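Local coordinates for KLLA0C04147p (Kluyveromyces lactis, PDB 5H2D), which binds ergosterol in the pocket of its OSBP-related (ORD) domain, the part present here, and probably transfers sterols between membranes as a lipid-transfer protein, at residues A[129-133]-A[333-337]; A[138-142]-A[415-420]; A[123-127]-A[431-435]. Residues are numbered along the deposited sequence.

Contact 1: A[129-133]-A[333-337]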
ATOM      1  N   PHE A 129       0.596 -12.402  -2.069  1.00  8.96           N
ATOM      2  CA  PHE A 129       1.856 -11.762  -2.415  1.00  8.22           C
ATOM      3  C   PHE A 129       2.659 -11.561  -1.140  1.00  8.87           C
ATOM      4  O   PHE A 129       2.153 -11.014  -0.158  1.00  9.69           O
ATOM      5  CB  PHE A 129       1.642 -10.426  -3.157  1.00  9.18           C
ATOM      6  CG  PHE A 129       2.935  -9.662  -3.413  1.00  9.05           C
ATOM      7  CD1 PHE A 129       3.891 -10.168  -4.284  1.00  9.29           C
ATOM      8  CD2 PHE A 129       3.195  -8.453  -2.775  1.00  9.12           C
ATOM      9  CE1 PHE A 129       5.080  -9.492  -4.499  1.00 10.29           C
ATOM     10  CE2 PHE A 129       4.385  -7.769  -3.002  1.00 10.03           C
ATOM     11  CZ  PHE A 129       5.325  -8.296  -3.865  1.00  9.45           C
ATOM     12  N   GLU A 130       3.900 -12.034  -1.150  1.00 10.31           N
ATOM     13  CA  GLU A 130       4.813 -11.831  -0.037  1.00 11.04           C
ATOM     14  C   GLU A 130       5.965 -10.943  -0.470  1.00  9.58           C
ATOM     15  O   GLU A 130       6.336 -10.911  -1.649  1.00  9.85           O
ATOM     16  CB  GLU A 130       5.371 -13.160   0.466  1.00 12.09           C
ATOM     17  CG  GLU A 130       6.121 -13.924  -0.610  1.00 11.06           C
ATOM     18  CD  GLU A 130       7.062 -14.975  -0.020  1.00 11.02           C
ATOM     19  OE1 GLU A 130       8.267 -14.666   0.102  1.00 13.41           O
ATOM     20  OE2 GLU A 130       6.570 -16.077   0.338  1.00 13.55           O
ATOM     21  N   TYR A 131       6.526 -10.212   0.489  1.00  9.93           N
ATOM     22  CA  TYR A 131       7.683  -9.362   0.210  1.00  9.03           C
ATOM     23  C   TYR A 131       8.388  -9.085   1.528  1.00 12.78           C
ATOM     24  O   TYR A 131       7.821  -8.437   2.416  1.00 11.93           O
ATOM     25  CB  TYR A 131       7.244  -8.066  -0.473  1.00 10.60           C
ATOM     26  CG  TYR A 131       8.323  -7.085  -0.877  1.00 10.03           C
ATOM     27  CD1 TYR A 131       9.025  -7.252  -2.068  1.00 12.05           C
ATOM     28  CD2 TYR A 131       8.585  -5.954  -0.109  1.00 11.22           C
ATOM     29  CE1 TYR A 131       9.989  -6.335  -2.466  1.00 12.25           C
ATOM     30  CE2 TYR A 131       9.545  -5.022  -0.503  1.00 10.48           C
ATOM     31  CZ  TYR A 131      10.238  -5.221  -1.676  1.00 12.10           C
ATOM     32  OH  TYR A 131      11.173  -4.300  -2.067  1.00 11.90           O
ATOM     33  N   SER A 132       9.614  -9.583   1.665  1.00 11.33           N
ATOM     34  CA  SER A 132      10.406  -9.317   2.855  1.00 12.50           C
ATOM     35  C   SER A 132      11.648  -8.534   2.470  1.00 10.32           C
ATOM     36  O   SER A 132      12.167  -8.659   1.356  1.00 12.82           O
ATOM     37  CB  SER A 132      10.798 -10.616   3.560  1.00 11.32           C
ATOM     38  OG  SER A 132       9.646 -11.312   4.001  1.00 14.42           O
ATOM     39  N   ARG A 133      12.119  -7.705   3.404  1.00 12.90           N
ATOM     40  CA  ARG A 133      13.301  -6.881   3.177  1.00 14.91           C
ATOM     41  C   ARG A 133      14.279  -7.163   4.306  1.00 18.25           C
ATOM     42  O   ARG A 133      14.187  -6.565   5.386  1.00 17.77           O
ATOM     43  CB  ARG A 133      12.931  -5.404   3.088  1.00 15.73           C
ATOM     44  CG  ARG A 133      12.258  -5.024   1.759  1.00 13.90           C
ATOM     45  CD  ARG A 133      13.219  -5.061   0.586  1.00 14.64           C
ATOM     46  NE  ARG A 133      14.228  -4.016   0.724  1.00 15.24           N
ATOM     47  CZ  ARG A 133      14.171  -2.823   0.148  1.00 15.91           C
ATOM     48  NH1 ARG A 133      13.154  -2.501  -0.647  1.00 13.89           N
ATOM     49  NH2 ARG A 133      15.139  -1.940   0.363  1.00 19.58           N
ATOM     50  N   PHE A 333      11.097   1.329  -6.425  1.00 12.28           N
ATOM     51  CA  PHE A 333      10.553   0.398  -5.447  1.00 11.62           C
ATOM     52  C   PHE A 333       9.576  -0.564  -6.108  1.00 10.27           C
ATOM     53  O   PHE A 333       9.612  -1.771  -5.846  1.00 11.29           O
ATOM     54  CB  PHE A 333       9.870   1.155  -4.309  1.00 10.96           C
ATOM     55  CG  PHE A 333       9.393   0.269  -3.193  1.00 11.64           C
ATOM     56  CD1 PHE A 333      10.283  -0.223  -2.241  1.00 13.10           C
ATOM     57  CD2 PHE A 333       8.045  -0.052  -3.066  1.00 12.64           C
ATOM     58  CE1 PHE A 333       9.841  -1.028  -1.214  1.00 12.17           C
ATOM     59  CE2 PHE A 333       7.607  -0.863  -2.041  1.00 13.81           C
ATOM     60  CZ  PHE A 333       8.498  -1.340  -1.105  1.00 12.85           C
ATOM     61  N   ALA A 334       8.704  -0.049  -6.978  1.00 11.03           N
ATOM     62  CA  ALA A 334       7.731  -0.926  -7.616  1.00  9.27           C
ATOM     63  C   ALA A 334       8.411  -1.970  -8.487  1.00 10.43           C
ATOM     64  O   ALA A 334       7.929  -3.097  -8.584  1.00 10.63           O
ATOM     65  CB  ALA A 334       6.726  -0.111  -8.438  1.00 10.16           C
ATOM     66  N   VAL A 335       9.537  -1.616  -9.117  1.00  9.42           N
ATOM     67  CA  VAL A 335      10.279  -2.582  -9.922  1.00 11.63           C
ATOM     68  C   VAL A 335      10.724  -3.781  -9.092  1.00 12.69           C
ATOM     69  O   VAL A 335      10.836  -4.903  -9.618  1.00 11.06           O
ATOM     70  CB  VAL A 335      11.468  -1.876 -10.606  1.00 11.54           C
ATOM     71  CG1 VAL A 335      12.460  -2.907 -11.178  1.00 13.29           C
ATOM     72  CG2 VAL A 335      10.966  -0.995 -11.740  1.00 12.68           C
ATOM     73  N   THR A 336      10.942  -3.595  -7.781  1.00 11.70           N
ATOM     74  CA  THR A 336      11.403  -4.726  -6.973  1.00 11.68           C
ATOM     75  C   THR A 336      10.305  -5.745  -6.671  1.00 10.90           C
ATOM     76  O   THR A 336      10.621  -6.875  -6.279  1.00 11.33           O
ATOM     77  CB  THR A 336      12.001  -4.268  -5.631  1.00 11.58           C
ATOM     78  OG1 THR A 336      10.959  -3.837  -4.735  1.00 11.95           O
ATOM     79  CG2 THR A 336      13.037  -3.165  -5.825  1.00 12.36           C
ATOM     80  N   LEU A 337       9.030  -5.387  -6.847  1.00  9.58           N
ATOM     81  CA  LEU A 337       7.966  -6.149  -6.206  1.00 10.66           C
ATOM     82  C   LEU A 337       7.624  -7.425  -6.964  1.00  9.57           C
ATOM     83  O   LEU A 337       7.463  -8.488  -6.352  1.00 12.05           O
ATOM     84  CB  LEU A 337       6.715  -5.280  -6.070  1.00 10.04           C
ATOM     85  CG  LEU A 337       6.862  -4.110  -5.098  1.00 11.58           C
ATOM     86  CD1 LEU A 337       5.634  -3.203  -5.147  1.00 12.34           C
ATOM     87  CD2 LEU A 337       7.104  -4.594  -3.683  1.00 12.69           C
TER
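Phe129 opens the strand segment with its ring edge to the end of helix 332-337: CE1 lies 3.2 Å from Leu337 O, near the ring plane, and CZ is 4.0 Å from Leu337 CB. Glu130 has its CB on the other side of the strand, the side covered by helix 419-424. Tyr131 buries the most area. Leu337 CD2 sits over its ring, 3.6 Å from the centroid and 12° off the normal, a CH-pi contact, while the Phe333 ring packs obliquely, with centroids 5.7 Å apart. After Ser132, on the same face as Glu130, Arg133 brings NH1 to 3.7 Å from Phe333 CE1, at the ring edge; its guanidinium is salt-bridged to Asp135. In this oxysterol-binding fold, the helix lies on the ergosterol side of the strand. Donor directions run Arg133 NH1 to Tyr131 OH (3.0 Å), Tyr131 OH to Thr336 OG1 (2.7 Å) and Thr336 OG1 to Phe333 O (2.7 Å), so three linked hydrogen bonds pair buried polar groups amid largely apolar side chains.

Contact 2: A[138-142]-A[415-420]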
ATOM      1  N   TYR A 138      11.722  -6.175   7.791  1.00 15.20           N
ATOM      2  CA  TYR A 138      10.275  -6.335   7.784  1.00 13.88           C
ATOM      3  C   TYR A 138       9.838  -7.415   6.799  1.00 10.78           C
ATOM      4  O   TYR A 138      10.551  -7.764   5.853  1.00 13.78           O
ATOM      5  CB  TYR A 138       9.532  -5.008   7.490  1.00 14.68           C
ATOM      6  CG  TYR A 138       9.617  -4.434   6.082  1.00 14.00           C
ATOM      7  CD1 TYR A 138       8.960  -5.041   5.019  1.00 13.83           C
ATOM      8  CD2 TYR A 138      10.283  -3.232   5.837  1.00 13.17           C
ATOM      9  CE1 TYR A 138       9.005  -4.499   3.746  1.00 13.82           C
ATOM     10  CE2 TYR A 138      10.325  -2.674   4.566  1.00 14.73           C
ATOM     11  CZ  TYR A 138       9.684  -3.316   3.523  1.00 13.17           C
ATOM     12  OH  TYR A 138       9.723  -2.761   2.262  1.00 13.17           O
ATOM     13  N   ARG A 139       8.640  -7.947   7.053  1.00 11.68           N
ATOM     14  CA  ARG A 139       7.986  -8.902   6.170  1.00 12.10           C
ATOM     15  C   ARG A 139       6.574  -8.408   5.910  1.00 12.93           C
ATOM     16  O   ARG A 139       5.882  -7.988   6.840  1.00 12.36           O
ATOM     17  CB  ARG A 139       7.972 -10.323   6.773  1.00 12.49           C
ATOM     18  CG  ARG A 139       7.093 -10.491   8.007  1.00 14.04           C
ATOM     19  CD  ARG A 139       7.308 -11.872   8.633  1.00 14.18           C
ATOM     20  NE  ARG A 139       6.246 -12.184   9.578  1.00 16.37           N
ATOM     21  CZ  ARG A 139       6.213 -13.268  10.340  1.00 16.87           C
ATOM     22  NH1 ARG A 139       7.212 -14.146  10.296  1.00 16.90           N
ATOM     23  NH2 ARG A 139       5.190 -13.471  11.154  1.00 18.44           N
ATOM     24  N   PHE A 140       6.163  -8.453   4.647  1.00 11.19           N
ATOM     25  CA  PHE A 140       4.836  -8.064   4.191  1.00 11.53           C
ATOM     26  C   PHE A 140       4.149  -9.273   3.579  1.00 11.07           C
ATOM     27  O   PHE A 140       4.758 -10.009   2.800  1.00 10.56           O
ATOM     28  CB  PHE A 140       4.931  -6.947   3.134  1.00 12.05           C
ATOM     29  CG  PHE A 140       3.635  -6.664   2.404  1.00 10.56           C
ATOM     30  CD1 PHE A 140       2.750  -5.702   2.888  1.00 11.90           C
ATOM     31  CD2 PHE A 140       3.317  -7.336   1.228  1.00 12.52           C
ATOM     32  CE1 PHE A 140       1.563  -5.435   2.213  1.00 11.63           C
ATOM     33  CE2 PHE A 140       2.127  -7.063   0.549  1.00 11.85           C
ATOM     34  CZ  PHE A 140       1.264  -6.107   1.046  1.00 10.96           C
ATOM     35  N   PHE A 141       2.871  -9.456   3.895  1.00 11.49           N
ATOM     36  CA  PHE A 141       2.100 -10.528   3.291  1.00  9.52           C
ATOM     37  C   PHE A 141       0.685 -10.043   3.025  1.00 11.26           C
ATOM     38  O   PHE A 141       0.123  -9.284   3.821  1.00 10.70           O
ATOM     39  CB  PHE A 141       2.037 -11.775   4.181  1.00 10.11           C
ATOM     40  CG  PHE A 141       1.283 -12.895   3.549  1.00  9.38           C
ATOM     41  CD1 PHE A 141       1.823 -13.574   2.464  1.00  9.79           C
ATOM     42  CD2 PHE A 141       0.016 -13.230   3.985  1.00 12.96           C
ATOM     43  CE1 PHE A 141       1.118 -14.598   1.846  1.00  9.42           C
ATOM     44  CE2 PHE A 141      -0.697 -14.256   3.371  1.00 12.37           C
ATOM     45  CZ  PHE A 141      -0.138 -14.936   2.300  1.00 11.61           C
ATOM     46  N   THR A 142       0.104 -10.497   1.914  1.00 10.36           N
ATOM     47  CA  THR A 142      -1.270 -10.128   1.598  1.00 11.25           C
ATOM     48  C   THR A 142      -1.942 -11.274   0.851  1.00  9.93           C
ATOM     49  O   THR A 142      -1.293 -12.017   0.103  1.00 10.05           O
ATOM     50  CB  THR A 142      -1.321  -8.815   0.778  1.00 10.54           C
ATOM     51  OG1 THR A 142      -2.679  -8.454   0.518  1.00 10.56           O
ATOM     52  CG2 THR A 142      -0.600  -8.976  -0.559  1.00 11.03           C
ATOM     53  N   PHE A 415      -4.629 -12.161  10.409  1.00 12.10           N
ATOM     54  CA  PHE A 415      -3.640 -13.128   9.943  1.00 13.88           C
ATOM     55  C   PHE A 415      -3.608 -14.322  10.890  1.00 17.08           C
ATOM     56  O   PHE A 415      -3.592 -14.152  12.112  1.00 17.39           O
ATOM     57  CB  PHE A 415      -2.283 -12.419   9.873  1.00 13.40           C
ATOM     58  CG  PHE A 415      -1.138 -13.255   9.352  1.00 14.55           C
ATOM     59  CD1 PHE A 415      -1.109 -13.688   8.039  1.00 16.01           C
ATOM     60  CD2 PHE A 415      -0.054 -13.534  10.170  1.00 15.69           C
ATOM     61  CE1 PHE A 415      -0.024 -14.427   7.562  1.00 18.99           C
ATOM     62  CE2 PHE A 415       1.028 -14.259   9.713  1.00 16.53           C
ATOM     63  CZ  PHE A 415       1.046 -14.715   8.404  1.00 16.79           C
ATOM     64  N   ASN A 416      -3.627 -15.538  10.336  1.00 16.42           N
ATOM     65  CA  ASN A 416      -3.671 -16.714  11.207  1.00 16.42           C
ATOM     66  C   ASN A 416      -2.298 -17.150  11.706  1.00 18.20           C
ATOM     67  O   ASN A 416      -2.217 -18.120  12.466  1.00 19.20           O
ATOM     68  CB  ASN A 416      -4.399 -17.891  10.532  1.00 17.88           C
ATOM     69  CG  ASN A 416      -3.692 -18.432   9.295  1.00 17.91           C
ATOM     70  OD1 ASN A 416      -2.488 -18.260   9.092  1.00 17.87           O
ATOM     71  ND2 ASN A 416      -4.469 -19.107   8.451  1.00 25.99           N
ATOM     72  N   GLY A 417      -1.235 -16.438  11.340  1.00 16.44           N
ATOM     73  CA  GLY A 417       0.095 -16.693  11.867  1.00 19.29           C
ATOM     74  C   GLY A 417       0.814 -17.896  11.300  1.00 18.46           C
ATOM     75  O   GLY A 417       1.902 -18.229  11.787  1.00 24.28           O
ATOM     76  N   GLU A 418       0.263 -18.545  10.274  1.00 17.34           N
ATOM     77  CA  GLU A 418       0.808 -19.802   9.772  1.00 20.93           C
ATOM     78  C   GLU A 418       1.685 -19.659   8.539  1.00 19.38           C
ATOM     79  O   GLU A 418       2.513 -20.539   8.282  1.00 16.35           O
ATOM     80  CB  GLU A 418      -0.331 -20.763   9.436  1.00 23.71           C
ATOM     81  CG  GLU A 418      -1.239 -21.024  10.604  1.00 27.32           C
ATOM     82  CD  GLU A 418      -1.237 -22.466  10.996  1.00 40.63           C
ATOM     83  OE1 GLU A 418      -1.750 -23.290  10.202  1.00 47.26           O
ATOM     84  OE2 GLU A 418      -0.706 -22.776  12.086  1.00 41.13           O
ATOM     85  N   TYR A 419       1.507 -18.599   7.750  1.00 15.36           N
ATOM     86  CA  TYR A 419       2.098 -18.575   6.414  1.00 13.63           C
ATOM     87  C   TYR A 419       3.616 -18.724   6.457  1.00 14.39           C
ATOM     88  O   TYR A 419       4.190 -19.543   5.729  1.00 14.76           O
ATOM     89  CB  TYR A 419       1.719 -17.282   5.701  1.00 14.36           C
ATOM     90  CG  TYR A 419       2.389 -17.123   4.354  1.00 11.13           C
ATOM     91  CD1 TYR A 419       1.891 -17.788   3.242  1.00 11.88           C
ATOM     92  CD2 TYR A 419       3.522 -16.312   4.193  1.00 11.05           C
ATOM     93  CE1 TYR A 419       2.489 -17.654   1.995  1.00 13.84           C
ATOM     94  CE2 TYR A 419       4.128 -16.168   2.931  1.00 12.65           C
ATOM     95  CZ  TYR A 419       3.597 -16.846   1.847  1.00 11.15           C
ATOM     96  OH  TYR A 419       4.151 -16.708   0.586  1.00 12.44           O
ATOM     97  N   TRP A 420       4.286 -17.920   7.282  1.00 13.31           N
ATOM     98  CA  TRP A 420       5.743 -17.907   7.229  1.00 12.57           C
ATOM     99  C   TRP A 420       6.334 -19.198   7.790  1.00 15.21           C
ATOM    100  O   TRP A 420       7.341 -19.682   7.267  1.00 14.94           O
ATOM    101  CB  TRP A 420       6.286 -16.674   7.954  1.00 15.86           C
ATOM    102  CG  TRP A 420       5.858 -15.389   7.283  1.00 14.51           C
ATOM    103  CD1 TRP A 420       4.825 -14.578   7.653  1.00 13.40           C
ATOM    104  CD2 TRP A 420       6.436 -14.799   6.108  1.00 15.15           C
ATOM    105  NE1 TRP A 420       4.732 -13.505   6.788  1.00 15.13           N
ATOM    106  CE2 TRP A 420       5.708 -13.617   5.834  1.00 13.64           C
ATOM    107  CE3 TRP A 420       7.507 -15.143   5.272  1.00 14.84           C
ATOM    108  CZ2 TRP A 420       6.017 -12.780   4.764  1.00 14.38           C
ATOM    109  CZ3 TRP A 420       7.814 -14.315   4.204  1.00 14.84           C
ATOM    110  CH2 TRP A 420       7.059 -13.143   3.957  1.00 12.65           C
TER
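An aromatic cluster of Phe141, Phe415 and Tyr419, flanked by a stacked arginine-tryptophan pair, joins one face of strand 138-146 to the start of helix 419-424. Phe141 lies against Tyr419 in a face-to-face stack, with centroids 3.9 Å apart and planes tilted by 28°; the closest atoms are Phe141 CE1 and Tyr419 CZ at 3.3 Å. Phe415 meets the same phenylalanine obliquely, with Phe141 CD2 3.8 Å from Phe415 CE1. Trp399 adds edge-to-face contacts to both Phe141 and Tyr419, and the Tyr419 hydroxyl bonds to Glu130.

The alternation of the strand explains the division of its faces. Arg139 and Phe141 have CB atoms directed toward 415-420, whereas those of Phe140 and Thr142 point away, and the Phe140 side chain comes within about 9 Å of ergosterol. The C-terminal segment therefore covers the side of the curled antiparallel sheet that faces away from the sterol. Further along, this strand enters the EQVSHHPP sequence, the signature of oxysterol-binding proteins.

Arg139 spreads its guanidinium flat on Trp420, with centres 3.8 Å apart and planes at 12°, a cation-pi stack. Arg139 CD continues the overlap, 3.6 Å from the centroid of the five-membered ring. The charge is met by salt bridges to Glu19 and Glu157, with Ser21 as a further hydrogen-bond partner. At the bend preceding the helix, Asn416 OD1 accepts from Glu418 N at 3.0 Å, forming an Asx turn, and Gly417 has a positive phi of 76°.

Contact 3: A[123-127]-A[431-435]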
ATOM      1  N   PRO A 123      -6.558  -8.949  -8.524  1.00  8.33           N
ATOM      2  CA  PRO A 123      -6.001 -10.229  -8.071  1.00  9.59           C
ATOM      3  C   PRO A 123      -7.050 -11.328  -8.107  1.00  9.19           C
ATOM      4  O   PRO A 123      -8.236 -11.089  -7.861  1.00 11.15           O
ATOM      5  CB  PRO A 123      -5.541  -9.937  -6.639  1.00 10.22           C
ATOM      6  CG  PRO A 123      -5.417  -8.432  -6.568  1.00  8.70           C
ATOM      7  CD  PRO A 123      -6.548  -7.939  -7.449  1.00  7.55           C
ATOM      8  N   LEU A 124      -6.603 -12.537  -8.441  1.00  9.11           N
ATOM      9  CA  LEU A 124      -7.513 -13.675  -8.385  1.00  8.58           C
ATOM     10  C   LEU A 124      -7.887 -13.965  -6.937  1.00  9.80           C
ATOM     11  O   LEU A 124      -7.136 -13.670  -6.003  1.00 10.24           O
ATOM     12  CB  LEU A 124      -6.875 -14.911  -9.019  1.00 10.80           C
ATOM     13  CG  LEU A 124      -6.420 -14.746 -10.468  1.00 11.50           C
ATOM     14  CD1 LEU A 124      -5.810 -16.045 -10.963  1.00 15.36           C
ATOM     15  CD2 LEU A 124      -7.566 -14.335 -11.382  1.00 14.55           C
ATOM     16  N   LEU A 125      -9.075 -14.540  -6.748  1.00 10.33           N
ATOM     17  CA  LEU A 125      -9.463 -14.970  -5.411  1.00  9.65           C
ATOM     18  C   LEU A 125      -8.458 -15.996  -4.891  1.00  8.76           C
ATOM     19  O   LEU A 125      -8.207 -17.015  -5.543  1.00 12.73           O
ATOM     20  CB  LEU A 125     -10.876 -15.554  -5.441  1.00 11.06           C
ATOM     21  CG  LEU A 125     -11.441 -15.975  -4.079  1.00 10.61           C
ATOM     22  CD1 LEU A 125     -11.561 -14.801  -3.092  1.00 13.09           C
ATOM     23  CD2 LEU A 125     -12.796 -16.650  -4.301  1.00 15.43           C
ATOM     24  N   GLY A 126      -7.878 -15.719  -3.723  1.00 10.05           N
ATOM     25  CA  GLY A 126      -6.874 -16.593  -3.164  1.00 11.72           C
ATOM     26  C   GLY A 126      -5.461 -16.266  -3.591  1.00 11.39           C
ATOM     27  O   GLY A 126      -4.516 -16.869  -3.069  1.00 11.38           O
ATOM     28  N   GLU A 127      -5.285 -15.323  -4.515  1.00  9.62           N
ATOM     29  CA  GLU A 127      -3.943 -14.889  -4.871  1.00  8.44           C
ATOM     30  C   GLU A 127      -3.259 -14.297  -3.643  1.00  8.87           C
ATOM     31  O   GLU A 127      -3.900 -13.683  -2.786  1.00  9.59           O
ATOM     32  CB  GLU A 127      -4.006 -13.856  -5.997  1.00  9.79           C
ATOM     33  CG  GLU A 127      -2.644 -13.523  -6.618  1.00 10.40           C
ATOM     34  CD  GLU A 127      -2.721 -12.667  -7.882  1.00 11.52           C
ATOM     35  OE1 GLU A 127      -1.720 -11.982  -8.190  1.00 11.18           O
ATOM     36  OE2 GLU A 127      -3.751 -12.692  -8.581  1.00 11.77           O
ATOM     37  N   GLU A 431      -0.838 -25.419  -1.631  1.00 29.93           N
ATOM     38  CA  GLU A 431      -1.671 -24.365  -1.047  1.00 25.54           C
ATOM     39  C   GLU A 431      -2.201 -23.457  -2.160  1.00 28.92           C
ATOM     40  O   GLU A 431      -1.787 -22.309  -2.327  1.00 29.31           O
ATOM     41  CB  GLU A 431      -0.886 -23.572  -0.011  1.00 25.04           C
ATOM     42  CG  GLU A 431      -0.548 -24.349   1.262  1.00 27.62           C
ATOM     43  CD  GLU A 431      -1.758 -24.612   2.140  1.00 29.67           C
ATOM     44  OE1 GLU A 431      -1.592 -25.228   3.215  1.00 34.47           O
ATOM     45  OE2 GLU A 431      -2.878 -24.198   1.771  1.00 30.26           O
ATOM     46  N   GLY A 432      -3.129 -23.999  -2.929  1.00 29.12           N
ATOM     47  CA  GLY A 432      -3.801 -23.222  -3.952  1.00 27.91           C
ATOM     48  C   GLY A 432      -3.379 -23.629  -5.358  1.00 25.51           C
ATOM     49  O   GLY A 432      -2.255 -24.096  -5.594  1.00 31.31           O
ATOM     50  N   ASP A 433      -4.290 -23.444  -6.308  1.00 21.75           N
ATOM     51  CA  ASP A 433      -4.046 -23.783  -7.714  1.00 21.99           C
ATOM     52  C   ASP A 433      -4.938 -22.863  -8.557  1.00 23.33           C
ATOM     53  O   ASP A 433      -6.073 -23.214  -8.886  1.00 24.30           O
ATOM     54  CB  ASP A 433      -4.325 -25.256  -7.968  1.00 26.73           C
ATOM     55  CG  ASP A 433      -4.165 -25.646  -9.428  1.00 29.50           C
ATOM     56  OD1 ASP A 433      -3.577 -24.862 -10.214  1.00 26.67           O
ATOM     57  OD2 ASP A 433      -4.619 -26.755  -9.782  1.00 33.84           O
ATOM     58  N   ILE A 434      -4.420 -21.672  -8.873  1.00 16.18           N
ATOM     59  CA  ILE A 434      -5.250 -20.611  -9.447  1.00 13.15           C
ATOM     60  C   ILE A 434      -4.695 -20.054 -10.752  1.00 16.40           C
ATOM     61  O   ILE A 434      -5.383 -19.282 -11.430  1.00 17.53           O
ATOM     62  CB  ILE A 434      -5.446 -19.465  -8.429  1.00 14.97           C
ATOM     63  CG1 ILE A 434      -4.092 -18.890  -8.001  1.00 14.73           C
ATOM     64  CG2 ILE A 434      -6.253 -19.955  -7.225  1.00 18.17           C
ATOM     65  CD1 ILE A 434      -4.199 -17.663  -7.056  1.00 13.16           C
ATOM     66  N   PHE A 435      -3.463 -20.420 -11.118  1.00 16.12           N
ATOM     67  CA  PHE A 435      -2.845 -19.888 -12.338  1.00 15.09           C
ATOM     68  C   PHE A 435      -2.792 -20.929 -13.460  1.00 21.98           C
ATOM     69  O   PHE A 435      -3.745 -21.682 -13.652  1.00 22.02           O
ATOM     70  CB  PHE A 435      -1.425 -19.380 -12.063  1.00 13.62           C
ATOM     71  CG  PHE A 435      -1.344 -18.241 -11.058  1.00 13.36           C
ATOM     72  CD1 PHE A 435      -2.306 -17.235 -11.023  1.00 14.04           C
ATOM     73  CD2 PHE A 435      -0.296 -18.195 -10.152  1.00 13.69           C
ATOM     74  CE1 PHE A 435      -2.205 -16.198 -10.105  1.00 12.79           C
ATOM     75  CE2 PHE A 435      -0.195 -17.170  -9.223  1.00 13.16           C
ATOM     76  CZ  PHE A 435      -1.159 -16.171  -9.200  1.00 12.35           C
TER
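A type II beta turn from Leu124 to Glu127, just before strand 128-133 of the oxysterol-binding domain, receives the last residues of the chain. Hydrogen bonds shape the turn itself: Glu127 N donates to Leu124 O at 2.9 Å, and Leu124 N donates to Glu127 OE2, also at 2.9 Å. Gly126 takes phi 90° at the third position, where a CB would be jammed against the preceding carbonyl. The Glu127 carboxylate is further held by Thr353 and by a salt bridge to Arg356. The tail is tied to helix 367-390: Arg376 and Arg380 hydrogen-bond to the terminal carboxylate O of Phe435, and Arg380 salt-bridges Asp433. Between the segments, contact is van der Waals. Ile434, whose CB points at the turn, buries the largest area, with CD1 3.5 Å from Glu127 CA and 3.9 Å from Gly126 C. Leu124 CD1 is 3.3 Å from Ile434 O. The Phe435 ring presents its edge to the turn, with CD1 3.7 Å from Leu124 CD1 and CZ 4.0 Å from Glu127 CG.

Read from the N terminus, the first halves of all three contacts come within twenty residues: the turn 123-127, then the successive strand segments 129-133 and 138-142. Their partners follow much later. Contact 1 closes first, at helix 332-337; contact 2 closes at 415-420; contact 3 closes at the C terminus and encloses both. Contacts 1 and 2 cross, because their segments alternate along the chain. They touch between the neighbouring antiparallel strands, where Tyr131 O is 2.8 Å from Phe140 N, and from strand to helix, where Glu130 OE2 is 2.5 Å from Tyr419 OH. Contacts 1 and 2 cover opposite faces of this strand pair, while contact 3 ties the tail to the turn leading into strand 128-133.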